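Side-chain contacts in tryptophan--tRNA ligase (Mycoplasma pneumoniae, PDB 2YY5), which probably attaches tryptophan to its cognate tRNA at the expense of ATP, working as a class I aminoacyl-tRNA synthetase that forms a homodimer: residues 199-202 and 207-210; 212-217 and 224-229. The protein carries 1 engineered substitution. All coordinates share one frame; numbering follows the deposited sequence.

Contact 1 of 2, residues 199-202 and 207-210. With WSA (5'-O-[(L-tryptophylamino)sulfonyl]adenosine), chain J; SO4 (sulfate ion), chain H.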
loop_
_atom_site.group_PDB
_atom_site.type_symbol
_atom_site.label_atom_id
_atom_site.label_comp_id
_atom_site.label_asym_id
_atom_site.label_seq_id
_atom_site.Cartn_x
_atom_site.Cartn_y
_atom_site.Cartn_z
ATOM N N PRO B 199 -22.852 16.589 23.511
ATOM C CA PRO B 199 -23.499 16.730 22.207
ATOM C C PRO B 199 -22.847 17.675 21.187
ATOM O O PRO B 199 -23.381 17.860 20.087
ATOM C CB PRO B 199 -24.925 17.132 22.581
ATOM C CG PRO B 199 -24.732 17.898 23.832
ATOM C CD PRO B 199 -23.728 17.078 24.589
ATOM N N THR B 200 -21.700 18.257 21.534
ATOM C CA THR B 200 -20.997 19.154 20.614
ATOM C C THR B 200 -19.986 18.352 19.794
ATOM O O THR B 200 -19.259 18.899 18.956
ATOM C CB THR B 200 -20.233 20.265 21.370
ATOM O OG1 THR B 200 -19.179 19.682 22.145
ATOM C CG2 THR B 200 -21.176 21.021 22.296
ATOM N N LYS B 201 -19.962 17.046 20.049
ATOM C CA LYS B 201 -19.053 16.114 19.394
ATOM C C LYS B 201 -19.911 14.975 18.826
ATOM O O LYS B 201 -21.008 14.730 19.326
ATOM C CB LYS B 201 -18.072 15.580 20.444
ATOM C CG LYS B 201 -16.872 14.814 19.911
ATOM C CD LYS B 201 -16.381 13.757 20.919
ATOM C CE LYS B 201 -16.069 14.336 22.302
ATOM N NZ LYS B 201 -15.676 13.261 23.275
ATOM N N LYS B 202 -19.433 14.288 17.787
ATOM C CA LYS B 202 -20.202 13.182 17.202
ATOM C C LYS B 202 -19.975 11.903 17.998
ATOM O O LYS B 202 -18.986 11.783 18.722
ATOM C CB LYS B 202 -19.797 12.932 15.741
ATOM C CG LYS B 202 -18.397 12.359 15.576
ATOM C CD LYS B 202 -18.032 12.111 14.116
ATOM C CE LYS B 202 -18.251 10.664 13.704
ATOM N NZ LYS B 202 -17.390 9.712 14.470
ATOM N N SER B 207 -14.285 7.680 21.530
ATOM C CA SER B 207 -14.548 8.454 22.743
ATOM C C SER B 207 -14.161 7.705 24.012
ATOM O O SER B 207 -14.560 6.559 24.228
ATOM C CB SER B 207 -16.019 8.854 22.825
ATOM O OG SER B 207 -16.341 9.760 21.790
ATOM N N LYS B 208 -13.378 8.378 24.844
ATOM C CA LYS B 208 -12.903 7.845 26.114
ATOM C C LYS B 208 -14.093 7.493 27.006
ATOM O O LYS B 208 -14.213 6.370 27.508
ATOM C CB LYS B 208 -12.024 8.902 26.794
ATOM C CG LYS B 208 -12.762 10.220 27.102
ATOM C CD LYS B 208 -11.879 11.458 26.939
ATOM C CE LYS B 208 -12.004 12.030 25.539
ATOM N NZ LYS B 208 -11.746 10.996 24.503
ATOM N N ASN B 209 -14.969 8.475 27.186
ATOM C CA ASN B 209 -16.170 8.333 27.998
ATOM C C ASN B 209 -17.220 7.547 27.219
ATOM O O ASN B 209 -17.661 7.964 26.151
ATOM C CB ASN B 209 -16.686 9.724 28.357
ATOM C CG ASN B 209 -17.885 9.687 29.259
ATOM O OD1 ASN B 209 -18.232 10.693 29.869
ATOM N ND2 ASN B 209 -18.539 8.536 29.344
ATOM N N GLN B 210 -17.630 6.410 27.766
ATOM C CA GLN B 210 -18.598 5.562 27.090
ATOM C C GLN B 210 -20.078 5.834 27.331
ATOM O O GLN B 210 -20.927 5.259 26.656
ATOM C CB GLN B 210 -18.284 4.106 27.403
ATOM C CG GLN B 210 -16.901 3.703 26.946
ATOM C CD GLN B 210 -16.699 2.209 26.963
ATOM O OE1 GLN B 210 -16.765 1.576 28.017
ATOM N NE2 GLN B 210 -16.453 1.629 25.788
HETATM C CD2 WSA J . -15.141 3.316 3.573
HETATM C CE3 WSA J . -16.449 3.787 3.567
HETATM C CZ3 WSA J . -17.077 4.052 2.356
HETATM C CH2 WSA J . -16.396 3.847 1.158
HETATM C CZ2 WSA J . -15.089 3.377 1.168
HETATM C CE2 WSA J . -14.462 3.112 2.380
HETATM N N11 WSA J . -13.253 2.644 2.684
HETATM C CD1 WSA J . -13.138 2.541 4.005
HETATM C CG WSA J . -14.268 2.939 4.587
HETATM C CB WSA J . -14.549 2.957 6.088
HETATM C CA WSA J . -14.815 4.377 6.593
HETATM N NH3 WSA J . -13.673 5.251 6.297
HETATM C C WSA J . -15.045 4.326 8.106
HETATM O O WSA J . -14.094 4.209 8.872
HETATM N NS WSA J . -16.301 4.409 8.532
HETATM S S WSA J . -16.426 3.811 10.044
HETATM O O1S WSA J . -16.005 2.371 10.064
HETATM O O2S WSA J . -15.538 4.579 10.978
HETATM O "O5'" WSA J . -17.804 3.943 10.411
HETATM C "C5'" WSA J . -18.797 3.397 9.535
HETATM C "C4'" WSA J . -19.824 4.416 9.030
HETATM O "O4'" WSA J . -20.469 5.051 10.148
HETATM C "C3'" WSA J . -19.222 5.536 8.179
HETATM O "O3'" WSA J . -20.111 5.855 7.104
HETATM C "C2'" WSA J . -19.177 6.695 9.173
HETATM O "O2'" WSA J . -19.226 7.938 8.465
HETATM C "C1'" WSA J . -20.517 6.458 9.866
HETATM N N9 WSA J . -20.574 7.219 11.137
HETATM C C8 WSA J . -19.654 7.168 12.097
HETATM N N7 WSA J . -20.036 7.922 13.125
HETATM C C5 WSA J . -21.215 8.459 12.815
HETATM C C4 WSA J . -21.551 8.017 11.543
HETATM N N3 WSA J . -22.708 8.425 10.995
HETATM C C2 WSA J . -23.520 9.234 11.656
HETATM N N1 WSA J . -23.228 9.668 12.869
HETATM C C6 WSA J . -22.090 9.302 13.478
HETATM N N6 WSA J . -21.806 9.730 14.708
HETATM S S SO4 H . -16.426 5.770 14.275
HETATM O O1 SO4 H . -16.340 6.800 13.231
HETATM O O2 SO4 H . -15.085 5.183 14.499
HETATM O O3 SO4 H . -16.935 6.383 15.518
HETATM O O4 SO4 H . -17.335 4.705 13.837
HETATM O O HOH W 1 -18.618 10.367 21.018
#
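Lys201 reaches across the loop to Ser207, where its NZ stops 3.9 Å from Ser207 OG, a packing distance and not a hydrogen bond. The two arms of the KMSKS loop are bridged by a water, which accepts a hydrogen bond from Ser207 OG and donates one to Lys202 O, 2.7 Å away. Lys202, first residue of the KMSKS motif, instead serves the active site. Its CB lies 3.9 Å from N6 of the bound tryptophanyl-adenylate analogue; chi1 of 69° sets CG in the cleft between the backbone N and C, and the chain runs straight on to CD. Turns in the last two torsions then bring CE against the adenine, 3.3 Å from N7, and NZ to sulfate O1 for a weak hydrogen bond of 3.3 Å. Ser204 OG also binds NZ. Lys205 and His18 grip the same sulfate, probably from the crystallisation liquor, an arrangement consistent with the phosphate-binding role of the HIGH and KMSKS regions in class I synthetases. Neither arm is regular helix or strand: the pair belongs to the long connection between strand 183-185 and helix 220-228, with Ser207 packed on Asp195 of that same connection.

Contact 2 of 2, residues 212-217 and 224-229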
loop_
_atom_site.group_PDB
_atom_site.type_symbol
_atom_site.label_atom_id
_atom_site.label_comp_id
_atom_site.label_asym_id
_atom_site.label_seq_id
_atom_site.Cartn_x
_atom_site.Cartn_y
_atom_site.Cartn_z
ATOM N N GLY B 212 -21.434 8.341 26.576
ATOM C CA GLY B 212 -21.834 9.177 25.461
ATOM C C GLY B 212 -22.112 8.380 24.199
ATOM O O GLY B 212 -22.656 8.914 23.231
ATOM N N VAL B 213 -21.754 7.099 24.211
ATOM C CA VAL B 213 -21.958 6.240 23.049
ATOM C C VAL B 213 -22.891 5.061 23.321
ATOM O O VAL B 213 -22.722 4.336 24.300
ATOM C CB VAL B 213 -20.606 5.681 22.537
ATOM C CG1 VAL B 213 -20.836 4.693 21.396
ATOM C CG2 VAL B 213 -19.709 6.827 22.086
ATOM N N ILE B 214 -23.883 4.880 22.453
ATOM C CA ILE B 214 -24.805 3.760 22.597
ATOM C C ILE B 214 -24.256 2.658 21.693
ATOM O O ILE B 214 -24.376 2.753 20.475
ATOM C CB ILE B 214 -26.240 4.125 22.123
ATOM C CG1 ILE B 214 -26.780 5.314 22.926
ATOM C CG2 ILE B 214 -27.155 2.914 22.256
ATOM C CD1 ILE B 214 -26.881 5.061 24.415
ATOM N N TYR B 215 -23.634 1.639 22.280
ATOM C CA TYR B 215 -23.071 0.539 21.497
ATOM C C TYR B 215 -24.178 -0.407 21.062
ATOM O O TYR B 215 -25.165 -0.591 21.776
ATOM C CB TYR B 215 -22.028 -0.239 22.309
ATOM C CG TYR B 215 -20.851 0.596 22.764
ATOM C CD1 TYR B 215 -20.005 1.212 21.837
ATOM C CD2 TYR B 215 -20.603 0.803 24.121
ATOM C CE1 TYR B 215 -18.943 2.018 22.252
ATOM C CE2 TYR B 215 -19.548 1.608 24.545
ATOM C CZ TYR B 215 -18.726 2.211 23.608
ATOM O OH TYR B 215 -17.699 3.018 24.034
ATOM N N LEU B 216 -24.010 -1.006 19.889
ATOM C CA LEU B 216 -24.998 -1.935 19.363
ATOM C C LEU B 216 -25.137 -3.190 20.230
ATOM O O LEU B 216 -26.164 -3.858 20.200
ATOM C CB LEU B 216 -24.644 -2.294 17.912
ATOM C CG LEU B 216 -25.329 -1.412 16.855
ATOM C CD1 LEU B 216 -25.375 0.033 17.309
ATOM C CD2 LEU B 216 -24.609 -1.539 15.532
ATOM N N ASP B 217 -24.107 -3.497 21.015
ATOM C CA ASP B 217 -24.148 -4.659 21.893
ATOM C C ASP B 217 -24.274 -4.238 23.359
ATOM O O ASP B 217 -23.794 -4.921 24.265
ATOM C CB ASP B 217 -22.898 -5.525 21.711
ATOM C CG ASP B 217 -21.623 -4.813 22.120
ATOM O OD1 ASP B 217 -21.681 -3.923 22.993
ATOM O OD2 ASP B 217 -20.553 -5.161 21.577
ATOM N N VAL B 224 -30.501 2.168 29.196
ATOM C CA VAL B 224 -31.372 2.947 30.075
ATOM C C VAL B 224 -30.590 4.007 30.848
ATOM O O VAL B 224 -30.972 5.182 30.856
ATOM C CB VAL B 224 -32.103 2.043 31.097
ATOM C CG1 VAL B 224 -32.745 2.890 32.187
ATOM C CG2 VAL B 224 -33.176 1.236 30.399
ATOM N N LYS B 225 -29.498 3.601 31.491
ATOM C CA LYS B 225 -28.701 4.547 32.268
ATOM C C LYS B 225 -28.079 5.657 31.411
ATOM O O LYS B 225 -28.129 6.839 31.766
ATOM C CB LYS B 225 -27.587 3.815 33.028
ATOM C CG LYS B 225 -26.830 4.706 34.023
ATOM C CD LYS B 225 -25.500 4.095 34.480
ATOM C CE LYS B 225 -24.445 4.142 33.369
ATOM N NZ LYS B 225 -23.111 3.613 33.798
ATOM N N LYS B 226 -27.493 5.276 30.282
ATOM C CA LYS B 226 -26.838 6.243 29.405
ATOM C C LYS B 226 -27.754 7.343 28.900
ATOM O O LYS B 226 -27.367 8.510 28.863
ATOM C CB LYS B 226 -26.206 5.523 28.212
ATOM C CG LYS B 226 -25.031 4.663 28.593
ATOM C CD LYS B 226 -24.383 4.030 27.391
ATOM C CE LYS B 226 -23.122 3.312 27.819
ATOM N NZ LYS B 226 -22.414 2.715 26.673
ATOM N N ILE B 227 -28.965 6.965 28.510
ATOM C CA ILE B 227 -29.920 7.921 27.988
ATOM C C ILE B 227 -30.476 8.805 29.093
ATOM O O ILE B 227 -30.622 10.017 28.908
ATOM C CB ILE B 227 -31.041 7.180 27.235
ATOM C CG1 ILE B 227 -30.450 6.552 25.966
ATOM C CG2 ILE B 227 -32.163 8.132 26.880
ATOM C CD1 ILE B 227 -31.311 5.504 25.313
ATOM N N ARG B 228 -30.758 8.210 30.247
ATOM C CA ARG B 228 -31.283 8.967 31.376
ATOM C C ARG B 228 -30.324 10.080 31.770
ATOM O O ARG B 228 -30.741 11.106 32.292
ATOM C CB ARG B 228 -31.479 8.059 32.583
ATOM C CG ARG B 228 -32.059 8.778 33.788
ATOM C CD ARG B 228 -33.551 8.563 33.849
ATOM N NE ARG B 228 -33.837 7.137 33.979
ATOM C CZ ARG B 228 -35.055 6.608 33.986
ATOM N NH1 ARG B 228 -35.207 5.297 34.109
ATOM N NH2 ARG B 228 -36.118 7.389 33.866
ATOM N N GLN B 229 -29.038 9.860 31.521
ATOM C CA GLN B 229 -27.993 10.824 31.862
ATOM C C GLN B 229 -27.592 11.730 30.700
ATOM O O GLN B 229 -26.681 12.550 30.840
ATOM C CB GLN B 229 -26.732 10.097 32.329
ATOM C CG GLN B 229 -26.914 9.059 33.410
ATOM C CD GLN B 229 -25.652 8.237 33.591
ATOM O OE1 GLN B 229 -25.198 7.558 32.664
ATOM N NE2 GLN B 229 -25.069 8.301 34.781
#
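The ring of Tyr215 carries Val213 O over one face, 4.1 Å above the plane and offset toward the rim, while the Lys226 ammonium group approaches obliquely beside CD2 and CE2, with NZ 3.7 Å from CD2. The two side chains cross at about a right angle. At the far end of the ring, the hydroxyl is hydrogen-bonded to Gln210 NE2. This is the segment that follows the KMSKS loop of a class I synthetase, held against helix 220-228, and it illustrates how one buried lysine can fix an irregular chain. Lys226 leaves the helix with its side chain extended beyond CG, which carries the charge across to the loop backbone. There NZ donates to Val213 O at 2.9 Å, nearly straight along the C=O axis (177°). Asp218 OD1 supplies a salt bridge and Gln210 O a further hydrogen bond, so this buried ammonium group has three oxygen partners, and the carboxylate probably favours its charged state. Asp218 OD1 also accepts a hydrogen bond from Tyr215 N, which ties the lysine's counter-ion to the backbone it holds. The segment also meets the HIGH region: Ile214 pairs by backbone with Leu19, and Val213 packs on His18. Next to the polar cluster the contact is apolar. Helix 284-308 closes this layer, with Leu299 against Ile214 and Thr292 against Ile227. Ile214 and Lys226 run past each other in opposite directions, and chi1 of -59° and chi2 of -61° together swing Ile214 CD1 toward the helix. This methyl lies 3.9 Å from Lys226 CB, 4.0 Å from Lys226 CD and 4.2 Å from Ile227 CG1.

Following the chain from the N terminus past strand 183-185, contact 1 comes first and closes a short loop, with residues 203-206 of the KMSKS motif at its turn. Contact 2 then closes a second loop, residues 218-223, which includes the start of helix 220-228. The two lie in series, neither nesting nor crossing, with centres about 12 Å apart. Gln210 passes from one to the other, its side chain and its carbonyl both serving contact 2, and Ser207 CB packs 4.3 Å from Val213 CG2. Together they connect the signature loop over the adenylate site to helix 220-228 and, through it, to helix 284-308.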